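Local coordinates for protein LURP-one-related 15 (Arabidopsis thaliana, PDB 1ZXU) that is of unknown function but might be related to the phospholipid scramblases and the tubby-like superfamily of membrane-tethered transcription factors, at residues P35-M40 with V191-D196; A169-K174 with D185-T190; H75-L80 with V88-E93; W102-G107 with L115-K120. One frame throughout, in Å; residues are numbered along the deposited sequence.

Contact 1 (P35-M40 with V191-D196); sequences PYPIDM and VYPNVD
P35 meets P193 through its carbonyl: P35 O stands 3.7 Å from P193 CB, while P35 CB points away. At Y36 the backbone again does the work. Y36 O lies 2.8 Å from a water that donates to it and to V191 O, joining two acceptors that cannot bond each other; other acceptors near this water mean its protons may be divided among more atoms. The ring of P37 crosses that of P193 obliquely, with P37 CD 3.7 Å from P193 CG, and P37 CA approaches V191 O at 3.2 Å in a CA-H...O contact. Pairing becomes regular at I38, in an antiparallel hydrogen-bonded pair with V191: I38 N donates to V191 O (3.1 Å), and V191 N returns a shorter, nearly straight bond to I38 O (2.7 Å, 176° at the hydrogen). This pair is part of the pairing by which the first strand, 38-43, meets the last, 187-191, and closes a 12-stranded antiparallel barrel around helix 197-211, the architecture of the tubby C-terminal fold. I38 and V191 point to the same face, where both touch Y197 of that helix. Further on, CB of selenomethionine M40 points toward the partner. V191 chi1 (174°) puts CG1 anti to the backbone N and leaves CG2 beside that N, where M40 CE meets CG2 at 4.2 Å.

Contact 2 (A169-K174 with D185-T190); sequences AQMHRK and DNFSVT
M171 packs against F187 and V189 on the apolar face of an antiparallel strand pair, 169-173 with 187-190. Its CG lies 3.8 Å from F187 CD1, and its selenium sits above the F187 ring, offset toward the rim and 4.5 Å from the centroid, a Met-aromatic contact. The chain then bends at chi3 (-79°), and CE arrives 3.7 Å from V189 CG2. W152 meets F187 edge-to-face, and I200 and V204 of helix 197-211 cover V189, which makes this the tight side. Reciprocal backbone bonds join Q170 with T190 and H172 with S188.

The face bearing H172, S188 and T190 is more polar and less closely packed. H172 ND1 is 3.6 Å from S188 OG; the ring edge runs along T190, but CE1 is doubtfully placed, crowding T190 OG1, whose firm partner is D39. An alanine in place of H172 would probably leave S188 OG without the ring edge beside it, while the backbone pairing could persist. K174 NZ adds only a weak bond to S188 OG (3.3 Å).

At the exposed end, one water accepts from R173 NH1 and N186 ND2 and donates to K174 O; R155 holds N186 OD1. K174 N bonds to N186 O at 2.8 Å, the donor 58° out of the carbonyl plane. The chemistry implies strands joined by backbone bonds, covered by apolar packing on the helix side and linked through water at the outer end.

Contact 3 (H75-L80 with V88-E93); sequences HDKRVL and VVTLRE
The D76 and R92 side chains lie side by side, pointing the same way; their carboxylate and guanidinium planes are 16° apart, but the groups do not touch. What meets the acid is a methylene: D76 OD2 lies 4.0 Å from R92 CG, whereas the charged atoms D76 OD2 and R92 NE remain 5.7 Å apart, so no salt bridge forms. K77 runs alongside R92 as well, CG against CG at 4.1 Å, and their like charges are kept apart at the tips. The guanidinium of R78, on the other face of the sheet, leads away from the partner strand and bonds through NH1 to G52 O.

That second face is apolar further along. L80 and L91 meet by their CD1 methyls at 3.6 Å, L80 CB rests 4.0 Å from V89 CG2, and helix 197-211 covers both leucines, with A201 and V205 on L80 and I206 on L91. Beside T90, on the face opposite L80 and L91, V79 CG2, the methyl anti to the backbone N, comes 3.3 Å from V89 O.

Backbone bonds run from E93 N to D76 O through the reciprocal R78-L91 pair to L80. There V88 N donates to L80 O (2.7 Å, 169°) while L80 N donates to V89 O. Two residues, V88 and V89, thus face one, which is a classic beta bulge in the hairpin of strands 77-81 and 87-92, part of the antiparallel barrel.

Contact 4 (W102-G107 with L115-K120); sequences WQVFRG and LLYTVK
V104 lies over one face of the Y117 ring, its CB 3.8 Å from the ring centroid and 22° off the normal, a CH-pi contact. The two V104 methyls lie along one side of the ring: CG2 reaches CE1 of Y117 at 3.4 Å, and CG1 sits against CZ and OH. Y117 OH is hydrogen-bonded to S202 OG of helix 197-211. This pair is the centre of a beta hairpin, strands 101-106 and 115-120 of the barrel, and it carries a classic bulge. L116 and Y117 both face V104, whose O accepts from L116 N (2.8 Å) and, at greater length, from Y117 N (3.3 Å).

Around this centre, W102 turns the edge of its ring to V119 O, with CE3 3.5 Å from that oxygen. On the other face of the sheet, L115 CD1 lies over one face of F105, offset toward the rim, and presses on Q103 CB.

The polar edge begins at Q103, which lies alongside T118 and donates from NE2 to T118 OG1 (3.2 Å, 152° at the hydrogen), while its OE1 accepts from Q112 NE2. An alanine in place of Q103 would probably deprive T118 OG1 and Q112 NE2 of this partner and open a gap beside L115 CD2. Farthest out, L116 CD2 stands over the centre of the R106 guanidinium, 3.6 Å from CZ, and a water in that plane accepts from R106 NE and donates to L115 O.

How the contacts relate
All four contacts belong to one antiparallel barrel, but they join it differently. Contacts 3 and 4 are local hairpins, each with a bulge; they touch, since strands 87-92 and 101-106 are neighbours, with T90 O bonded to F105 N. Contact 4 is the buried one and aromatic at its centre, whereas contact 3 mixes apolar packing with charged groups at its open end. Contacts 1 and 2 lie across the chain's centre from this pair, about 21 to 23 Å away between centres, and both are partly buried. They share strand 187-191, and the D39 OD1-T190 OG1 bond couples them. Contact 1 is mostly backbone, proline and water, and encloses the others in sequence.

Contact 1 (P35-M40 with V191-D196)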
# COMPACT_ATOMS: atom_id res chain seq x y z
N PRO A 35 13.00 0.20 -12.18
CA PRO A 35 14.14 1.11 -12.27
C PRO A 35 13.81 2.56 -12.60
O PRO A 35 14.72 3.40 -12.65
CB PRO A 35 14.96 0.51 -13.43
CG PRO A 35 13.98 -0.17 -14.26
CD PRO A 35 12.87 -0.66 -13.37
N TYR A 36 12.54 2.85 -12.86
CA TYR A 36 12.10 4.22 -13.12
C TYR A 36 10.97 4.52 -12.11
O TYR A 36 10.35 3.58 -11.58
CB TYR A 36 11.58 4.37 -14.56
CG TYR A 36 10.87 3.13 -15.00
CD1 TYR A 36 9.50 2.94 -14.73
CD2 TYR A 36 11.56 2.11 -15.67
CE1 TYR A 36 8.86 1.77 -15.09
CE2 TYR A 36 10.92 0.94 -16.05
CZ TYR A 36 9.58 0.77 -15.75
OH TYR A 36 8.94 -0.39 -16.13
N PRO A 37 10.71 5.81 -11.87
CA PRO A 37 9.49 6.17 -11.11
C PRO A 37 8.22 5.75 -11.81
O PRO A 37 8.11 5.79 -13.04
CB PRO A 37 9.59 7.68 -10.96
CG PRO A 37 11.11 7.97 -11.12
CD PRO A 37 11.51 7.01 -12.21
N ILE A 38 7.22 5.35 -11.01
CA ILE A 38 5.91 4.94 -11.48
C ILE A 38 4.89 5.79 -10.72
O ILE A 38 5.05 5.94 -9.50
CB ILE A 38 5.66 3.48 -11.07
CG1 ILE A 38 6.49 2.56 -11.96
CG2 ILE A 38 4.15 3.11 -11.15
CD1 ILE A 38 6.38 1.09 -11.54
N ASP A 39 3.89 6.34 -11.41
CA ASP A 39 2.81 7.10 -10.75
C ASP A 39 1.61 6.19 -10.71
O ASP A 39 1.29 5.60 -11.73
CB ASP A 39 2.43 8.35 -11.50
CG ASP A 39 3.36 9.52 -11.20
OD1 ASP A 39 4.42 9.32 -10.58
OD2 ASP A 39 3.04 10.66 -11.57
N MSE A 40 1.02 6.03 -9.54
CA MSE A 40 -0.19 5.18 -9.43
C MSE A 40 -1.37 6.01 -9.07
O MSE A 40 -1.24 7.09 -8.46
CB MSE A 40 0.00 4.09 -8.37
CG MSE A 40 1.27 3.29 -8.52
SE MSE A 40 1.40 1.82 -7.26
CE MSE A 40 0.83 2.82 -5.74
N VAL A 191 5.95 6.45 -7.00
CA VAL A 191 6.81 5.50 -6.30
C VAL A 191 8.21 5.65 -6.91
O VAL A 191 8.39 5.54 -8.15
CB VAL A 191 6.33 4.08 -6.58
CG1 VAL A 191 7.26 3.03 -6.00
CG2 VAL A 191 4.86 3.95 -6.09
N TYR A 192 9.19 5.88 -6.07
CA TYR A 192 10.52 6.18 -6.63
C TYR A 192 11.23 4.91 -7.09
O TYR A 192 10.83 3.79 -6.74
CB TYR A 192 11.31 7.02 -5.61
CG TYR A 192 10.71 8.42 -5.58
CD1 TYR A 192 10.96 9.32 -6.66
CD2 TYR A 192 9.85 8.83 -4.56
CE1 TYR A 192 10.40 10.59 -6.67
CE2 TYR A 192 9.30 10.14 -4.56
CZ TYR A 192 9.58 10.99 -5.63
OH TYR A 192 9.02 12.24 -5.63
N PRO A 193 12.32 5.06 -7.86
CA PRO A 193 12.96 3.88 -8.40
C PRO A 193 13.40 2.89 -7.35
O PRO A 193 13.91 3.24 -6.26
CB PRO A 193 14.19 4.48 -9.15
CG PRO A 193 13.74 5.83 -9.54
CD PRO A 193 13.01 6.29 -8.29
N ASN A 194 13.18 1.59 -7.64
CA ASN A 194 13.56 0.48 -6.77
C ASN A 194 12.81 0.35 -5.45
O ASN A 194 13.20 -0.38 -4.55
CB ASN A 194 15.11 0.48 -6.50
CG ASN A 194 15.89 0.39 -7.78
OD1 ASN A 194 16.75 1.22 -8.05
ND2 ASN A 194 15.57 -0.60 -8.60
N VAL A 195 11.73 1.12 -5.32
CA VAL A 195 10.85 0.96 -4.18
C VAL A 195 9.72 -0.01 -4.60
O VAL A 195 9.21 0.05 -5.71
CB VAL A 195 10.24 2.34 -3.87
CG1 VAL A 195 9.10 2.25 -2.80
CG2 VAL A 195 11.34 3.30 -3.37
N ASP A 196 9.32 -0.85 -3.66
CA ASP A 196 8.33 -1.90 -3.94
C ASP A 196 6.96 -1.26 -4.13
O ASP A 196 6.39 -0.71 -3.18
CB ASP A 196 8.37 -2.84 -2.75
CG ASP A 196 7.51 -4.07 -2.93
OD1 ASP A 196 6.39 -3.94 -3.46
OD2 ASP A 196 7.94 -5.16 -2.50
O HOH W 1 9.16 2.86 -9.20

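Contact 2 (A169-K174 with D185-T190)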
# COMPACT_ATOMS: atom_id res chain seq x y z
N ALA A 169 8.00 7.34 -1.54
CA ALA A 169 6.81 7.64 -2.34
C ALA A 169 6.21 8.96 -1.95
O ALA A 169 6.30 9.36 -0.78
CB ALA A 169 5.75 6.55 -2.22
N GLN A 170 5.58 9.59 -2.91
CA GLN A 170 5.01 10.92 -2.66
C GLN A 170 3.67 11.12 -3.40
O GLN A 170 3.62 10.91 -4.61
CB GLN A 170 6.04 11.94 -3.20
CG GLN A 170 5.56 13.35 -3.39
CD GLN A 170 5.77 14.14 -2.16
OE1 GLN A 170 6.92 14.37 -1.78
NE2 GLN A 170 4.67 14.54 -1.48
N MSE A 171 2.65 11.53 -2.67
CA MSE A 171 1.38 11.88 -3.26
C MSE A 171 1.37 13.30 -3.84
O MSE A 171 2.07 14.20 -3.32
CB MSE A 171 0.31 11.75 -2.16
CG MSE A 171 -1.10 11.74 -2.70
SE MSE A 171 -2.24 11.32 -1.19
CE MSE A 171 -1.94 9.39 -1.18
N HIS A 172 0.63 13.48 -4.95
CA HIS A 172 0.46 14.81 -5.61
C HIS A 172 -1.00 14.98 -5.94
O HIS A 172 -1.63 14.03 -6.38
CB HIS A 172 1.15 14.87 -6.99
CG HIS A 172 2.51 14.28 -7.02
ND1 HIS A 172 2.74 12.99 -7.47
CD2 HIS A 172 3.71 14.80 -6.70
CE1 HIS A 172 4.04 12.75 -7.39
NE2 HIS A 172 4.65 13.83 -6.92
N ARG A 173 -1.53 16.18 -5.74
CA ARG A 173 -2.93 16.46 -6.08
C ARG A 173 -3.01 16.68 -7.56
O ARG A 173 -2.13 17.33 -8.12
CB ARG A 173 -3.44 17.73 -5.35
CG ARG A 173 -4.92 17.95 -5.61
CD ARG A 173 -5.60 18.78 -4.53
NE ARG A 173 -5.17 20.16 -4.57
CZ ARG A 173 -5.75 21.12 -5.29
NH1 ARG A 173 -6.80 20.86 -6.07
NH2 ARG A 173 -5.26 22.36 -5.26
N LYS A 174 -4.07 16.15 -8.18
CA LYS A 174 -4.44 16.41 -9.58
C LYS A 174 -5.68 17.32 -9.64
O LYS A 174 -6.50 17.38 -8.71
CB LYS A 174 -4.74 15.10 -10.34
CG LYS A 174 -3.55 14.12 -10.50
CD LYS A 174 -2.68 14.42 -11.72
CE LYS A 174 -1.46 15.27 -11.36
NZ LYS A 174 -0.37 14.41 -10.81
N ASP A 185 -9.75 9.33 -8.69
CA ASP A 185 -9.42 10.21 -7.55
C ASP A 185 -8.46 11.30 -8.02
O ASP A 185 -7.69 11.11 -8.99
CB ASP A 185 -8.75 9.40 -6.36
CG ASP A 185 -9.84 8.66 -5.49
OD1 ASP A 185 -11.09 8.71 -5.90
OD2 ASP A 185 -9.48 8.10 -4.43
N ASN A 186 -8.54 12.44 -7.33
CA ASN A 186 -7.77 13.61 -7.73
C ASN A 186 -6.32 13.60 -7.24
O ASN A 186 -5.84 14.61 -6.72
CB ASN A 186 -8.49 14.89 -7.27
CG ASN A 186 -8.45 15.08 -5.78
OD1 ASN A 186 -8.34 14.12 -4.98
ND2 ASN A 186 -8.54 16.34 -5.36
N PHE A 187 -5.64 12.46 -7.34
CA PHE A 187 -4.25 12.47 -6.97
C PHE A 187 -3.53 11.34 -7.67
O PHE A 187 -4.16 10.41 -8.21
CB PHE A 187 -4.12 12.28 -5.47
CG PHE A 187 -4.49 10.88 -4.99
CD1 PHE A 187 -3.52 9.86 -4.94
CD2 PHE A 187 -5.78 10.61 -4.54
CE1 PHE A 187 -3.87 8.56 -4.47
CE2 PHE A 187 -6.13 9.35 -4.07
CZ PHE A 187 -5.20 8.31 -4.03
N SER A 188 -2.20 11.43 -7.66
CA SER A 188 -1.40 10.24 -8.00
C SER A 188 -0.35 10.06 -6.96
O SER A 188 -0.12 10.96 -6.14
CB SER A 188 -0.75 10.35 -9.36
OG SER A 188 0.14 11.46 -9.40
N VAL A 189 0.22 8.85 -6.91
CA VAL A 189 1.30 8.63 -5.96
C VAL A 189 2.54 8.22 -6.80
O VAL A 189 2.50 7.25 -7.51
CB VAL A 189 0.99 7.51 -4.96
CG1 VAL A 189 2.19 7.23 -4.04
CG2 VAL A 189 -0.17 7.88 -4.06
N THR A 190 3.61 8.99 -6.69
CA THR A 190 4.91 8.60 -7.32
C THR A 190 5.63 7.62 -6.44
O THR A 190 5.87 7.90 -5.25
CB THR A 190 5.81 9.82 -7.56
OG1 THR A 190 5.10 10.76 -8.38
CG2 THR A 190 7.14 9.36 -8.23
O HOH W 2 -8.22 18.52 -6.99

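Contact 3 (H75-L80 with V88-E93)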
# COMPACT_ATOMS: atom_id res chain seq x y z
N HIS A 75 -15.89 -6.98 6.60
CA HIS A 75 -15.24 -5.76 6.18
C HIS A 75 -13.84 -5.62 6.77
O HIS A 75 -13.25 -4.57 6.67
CB HIS A 75 -16.10 -4.54 6.55
CG HIS A 75 -17.44 -4.53 5.89
ND1 HIS A 75 -17.61 -4.25 4.55
CD2 HIS A 75 -18.68 -4.75 6.39
CE1 HIS A 75 -18.90 -4.30 4.26
NE2 HIS A 75 -19.57 -4.59 5.36
N ASP A 76 -13.32 -6.70 7.34
CA ASP A 76 -12.07 -6.66 8.07
C ASP A 76 -10.85 -6.96 7.15
O ASP A 76 -9.72 -6.91 7.60
CB ASP A 76 -12.12 -7.67 9.21
CG ASP A 76 -12.22 -9.12 8.72
OD1 ASP A 76 -13.04 -9.42 7.81
OD2 ASP A 76 -11.48 -9.96 9.26
N LYS A 77 -11.10 -7.33 5.89
CA LYS A 77 -10.02 -7.89 5.05
C LYS A 77 -10.13 -7.24 3.67
O LYS A 77 -11.23 -7.04 3.16
CB LYS A 77 -10.16 -9.41 4.81
CG LYS A 77 -9.70 -10.33 5.85
CD LYS A 77 -9.52 -11.71 5.18
CE LYS A 77 -9.26 -12.81 6.20
NZ LYS A 77 -10.43 -13.15 7.07
N ARG A 78 -8.97 -6.93 3.06
CA ARG A 78 -8.98 -6.55 1.68
C ARG A 78 -7.86 -7.35 1.04
O ARG A 78 -6.87 -7.63 1.69
CB ARG A 78 -8.61 -5.06 1.56
CG ARG A 78 -9.01 -4.48 0.24
CD ARG A 78 -10.48 -4.00 0.34
NE ARG A 78 -10.59 -3.21 1.56
CZ ARG A 78 -10.45 -1.89 1.60
NH1 ARG A 78 -10.32 -1.16 0.48
NH2 ARG A 78 -10.53 -1.27 2.79
N VAL A 79 -8.01 -7.68 -0.23
CA VAL A 79 -6.92 -8.28 -0.98
C VAL A 79 -6.54 -7.40 -2.19
O VAL A 79 -7.40 -6.74 -2.78
CB VAL A 79 -7.30 -9.74 -1.45
CG1 VAL A 79 -8.44 -9.71 -2.42
CG2 VAL A 79 -6.09 -10.46 -2.10
N LEU A 80 -5.26 -7.35 -2.51
CA LEU A 80 -4.73 -6.73 -3.75
C LEU A 80 -4.43 -7.85 -4.70
O LEU A 80 -3.63 -8.74 -4.35
CB LEU A 80 -3.43 -5.96 -3.45
CG LEU A 80 -3.73 -4.53 -3.09
CD1 LEU A 80 -4.37 -4.55 -1.68
CD2 LEU A 80 -2.42 -3.79 -3.08
N VAL A 88 -1.80 -10.73 -4.31
CA VAL A 88 -0.45 -10.29 -4.10
C VAL A 88 -0.21 -10.15 -2.57
O VAL A 88 0.80 -10.64 -2.03
CB VAL A 88 -0.24 -8.93 -4.79
CG1 VAL A 88 1.15 -8.32 -4.44
CG2 VAL A 88 -0.48 -9.12 -6.35
N VAL A 89 -1.10 -9.37 -1.95
CA VAL A 89 -1.12 -9.32 -0.48
C VAL A 89 -2.56 -9.30 0.04
O VAL A 89 -3.50 -8.93 -0.68
CB VAL A 89 -0.38 -8.09 0.14
CG1 VAL A 89 1.16 -8.14 -0.16
CG2 VAL A 89 -1.00 -6.80 -0.33
N THR A 90 -2.70 -9.70 1.31
CA THR A 90 -4.00 -9.59 2.04
C THR A 90 -3.78 -8.66 3.23
O THR A 90 -2.77 -8.81 3.93
CB THR A 90 -4.45 -10.99 2.53
OG1 THR A 90 -4.72 -11.80 1.38
CG2 THR A 90 -5.75 -10.85 3.31
N LEU A 91 -4.67 -7.69 3.38
CA LEU A 91 -4.61 -6.76 4.57
C LEU A 91 -5.72 -7.18 5.50
O LEU A 91 -6.87 -7.39 5.04
CB LEU A 91 -4.92 -5.35 4.07
CG LEU A 91 -3.81 -4.74 3.25
CD1 LEU A 91 -3.83 -5.20 1.82
CD2 LEU A 91 -4.04 -3.23 3.27
N ARG A 92 -5.42 -7.27 6.79
CA ARG A 92 -6.45 -7.62 7.77
C ARG A 92 -6.41 -6.57 8.86
O ARG A 92 -5.35 -6.26 9.39
CB ARG A 92 -6.25 -9.03 8.36
CG ARG A 92 -7.46 -9.53 9.15
CD ARG A 92 -7.22 -10.93 9.74
NE ARG A 92 -6.08 -10.93 10.65
CZ ARG A 92 -5.55 -12.03 11.19
NH1 ARG A 92 -6.05 -13.23 10.90
NH2 ARG A 92 -4.51 -11.93 12.01
N GLU A 93 -7.57 -6.01 9.18
CA GLU A 93 -7.65 -5.14 10.35
C GLU A 93 -7.95 -6.07 11.50
O GLU A 93 -9.01 -6.72 11.49
CB GLU A 93 -8.80 -4.17 10.23
CG GLU A 93 -8.83 -3.36 8.97
CD GLU A 93 -9.83 -2.25 9.05
OE1 GLU A 93 -11.04 -2.50 8.82
OE2 GLU A 93 -9.42 -1.11 9.38

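Contact 4 (W102-G107 with L115-K120)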
# COMPACT_ATOMS: atom_id res chain seq x y z
N TRP A 102 -3.22 -2.75 11.29
CA TRP A 102 -3.44 -3.66 10.11
C TRP A 102 -2.26 -4.58 10.05
O TRP A 102 -1.13 -4.17 10.34
CB TRP A 102 -3.50 -2.89 8.77
CG TRP A 102 -4.64 -1.91 8.66
CD1 TRP A 102 -5.83 -2.11 8.02
CD2 TRP A 102 -4.72 -0.61 9.28
NE1 TRP A 102 -6.63 -0.99 8.16
CE2 TRP A 102 -5.97 -0.05 8.91
CE3 TRP A 102 -3.82 0.16 10.02
CZ2 TRP A 102 -6.36 1.24 9.31
CZ3 TRP A 102 -4.20 1.46 10.43
CH2 TRP A 102 -5.47 1.98 10.06
N GLN A 103 -2.51 -5.85 9.68
CA GLN A 103 -1.36 -6.70 9.29
C GLN A 103 -1.52 -7.04 7.82
O GLN A 103 -2.64 -7.14 7.32
CB GLN A 103 -1.28 -7.97 10.11
CG GLN A 103 -0.94 -7.64 11.57
CD GLN A 103 -0.53 -8.81 12.39
OE1 GLN A 103 -1.18 -9.86 12.38
NE2 GLN A 103 0.55 -8.63 13.16
N VAL A 104 -0.39 -7.23 7.15
CA VAL A 104 -0.42 -7.42 5.71
C VAL A 104 0.40 -8.69 5.53
O VAL A 104 1.54 -8.79 6.04
CB VAL A 104 0.27 -6.26 4.98
CG1 VAL A 104 0.22 -6.50 3.47
CG2 VAL A 104 -0.46 -4.95 5.22
N PHE A 105 -0.20 -9.60 4.77
CA PHE A 105 0.32 -10.98 4.58
C PHE A 105 0.61 -11.22 3.13
O PHE A 105 -0.03 -10.63 2.26
CB PHE A 105 -0.77 -11.98 4.97
CG PHE A 105 -1.19 -11.84 6.42
CD1 PHE A 105 -0.51 -12.57 7.39
CD2 PHE A 105 -2.19 -10.95 6.79
CE1 PHE A 105 -0.81 -12.45 8.75
CE2 PHE A 105 -2.51 -10.82 8.20
CZ PHE A 105 -1.81 -11.60 9.16
N ARG A 106 1.56 -12.09 2.88
CA ARG A 106 1.83 -12.59 1.51
C ARG A 106 0.63 -13.28 0.89
O ARG A 106 0.01 -14.14 1.50
CB ARG A 106 2.90 -13.68 1.56
CG ARG A 106 4.15 -13.33 2.25
CD ARG A 106 5.14 -14.57 2.32
NE ARG A 106 6.37 -14.13 2.98
CZ ARG A 106 7.39 -13.54 2.35
NH1 ARG A 106 7.33 -13.38 1.03
NH2 ARG A 106 8.45 -13.11 3.05
N GLY A 107 0.33 -12.91 -0.36
CA GLY A 107 -0.67 -13.63 -1.16
C GLY A 107 -2.05 -13.60 -0.58
O GLY A 107 -2.49 -12.52 -0.10
N LEU A 115 3.20 -13.27 7.48
CA LEU A 115 3.16 -11.84 7.82
C LEU A 115 4.34 -11.06 7.17
O LEU A 115 5.59 -11.42 7.37
CB LEU A 115 3.19 -11.75 9.36
CG LEU A 115 3.15 -10.32 9.87
CD1 LEU A 115 1.89 -9.60 9.57
CD2 LEU A 115 3.62 -10.25 11.41
N LEU A 116 4.00 -10.02 6.45
CA LEU A 116 5.00 -9.18 5.81
C LEU A 116 5.29 -7.93 6.66
O LEU A 116 6.46 -7.53 6.81
CB LEU A 116 4.58 -8.75 4.42
CG LEU A 116 4.61 -9.87 3.39
CD1 LEU A 116 3.88 -9.44 2.12
CD2 LEU A 116 6.03 -10.31 3.11
N TYR A 117 4.23 -7.30 7.15
CA TYR A 117 4.44 -6.09 8.03
C TYR A 117 3.14 -5.75 8.72
O TYR A 117 2.05 -6.22 8.35
CB TYR A 117 4.90 -4.86 7.24
CG TYR A 117 4.22 -4.66 5.92
CD1 TYR A 117 3.18 -3.75 5.76
CD2 TYR A 117 4.71 -5.35 4.78
CE1 TYR A 117 2.56 -3.58 4.44
CE2 TYR A 117 4.12 -5.18 3.53
CZ TYR A 117 3.04 -4.30 3.38
OH TYR A 117 2.47 -4.14 2.10
N THR A 118 3.29 -4.94 9.79
CA THR A 118 2.15 -4.44 10.56
C THR A 118 2.18 -2.93 10.44
O THR A 118 3.25 -2.32 10.40
CB THR A 118 2.33 -4.83 12.03
OG1 THR A 118 2.40 -6.28 12.15
CG2 THR A 118 1.20 -4.26 12.88
N VAL A 119 1.00 -2.32 10.37
CA VAL A 119 0.89 -0.87 10.20
C VAL A 119 0.06 -0.39 11.37
O VAL A 119 -0.99 -0.96 11.66
CB VAL A 119 0.18 -0.53 8.89
CG1 VAL A 119 0.08 0.98 8.76
CG2 VAL A 119 0.98 -1.12 7.69
N LYS A 120 0.55 0.63 12.06
CA LYS A 120 -0.16 1.17 13.21
C LYS A 120 -0.51 2.62 12.92
O LYS A 120 0.33 3.40 12.40
CB LYS A 120 0.77 1.19 14.44
CG LYS A 120 1.27 -0.16 14.95
CD LYS A 120 2.18 0.03 16.18
CE LYS A 120 2.88 -1.25 16.57
NZ LYS A 120 3.55 -1.10 17.90
O HOH W 3 6.42 -13.99 5.92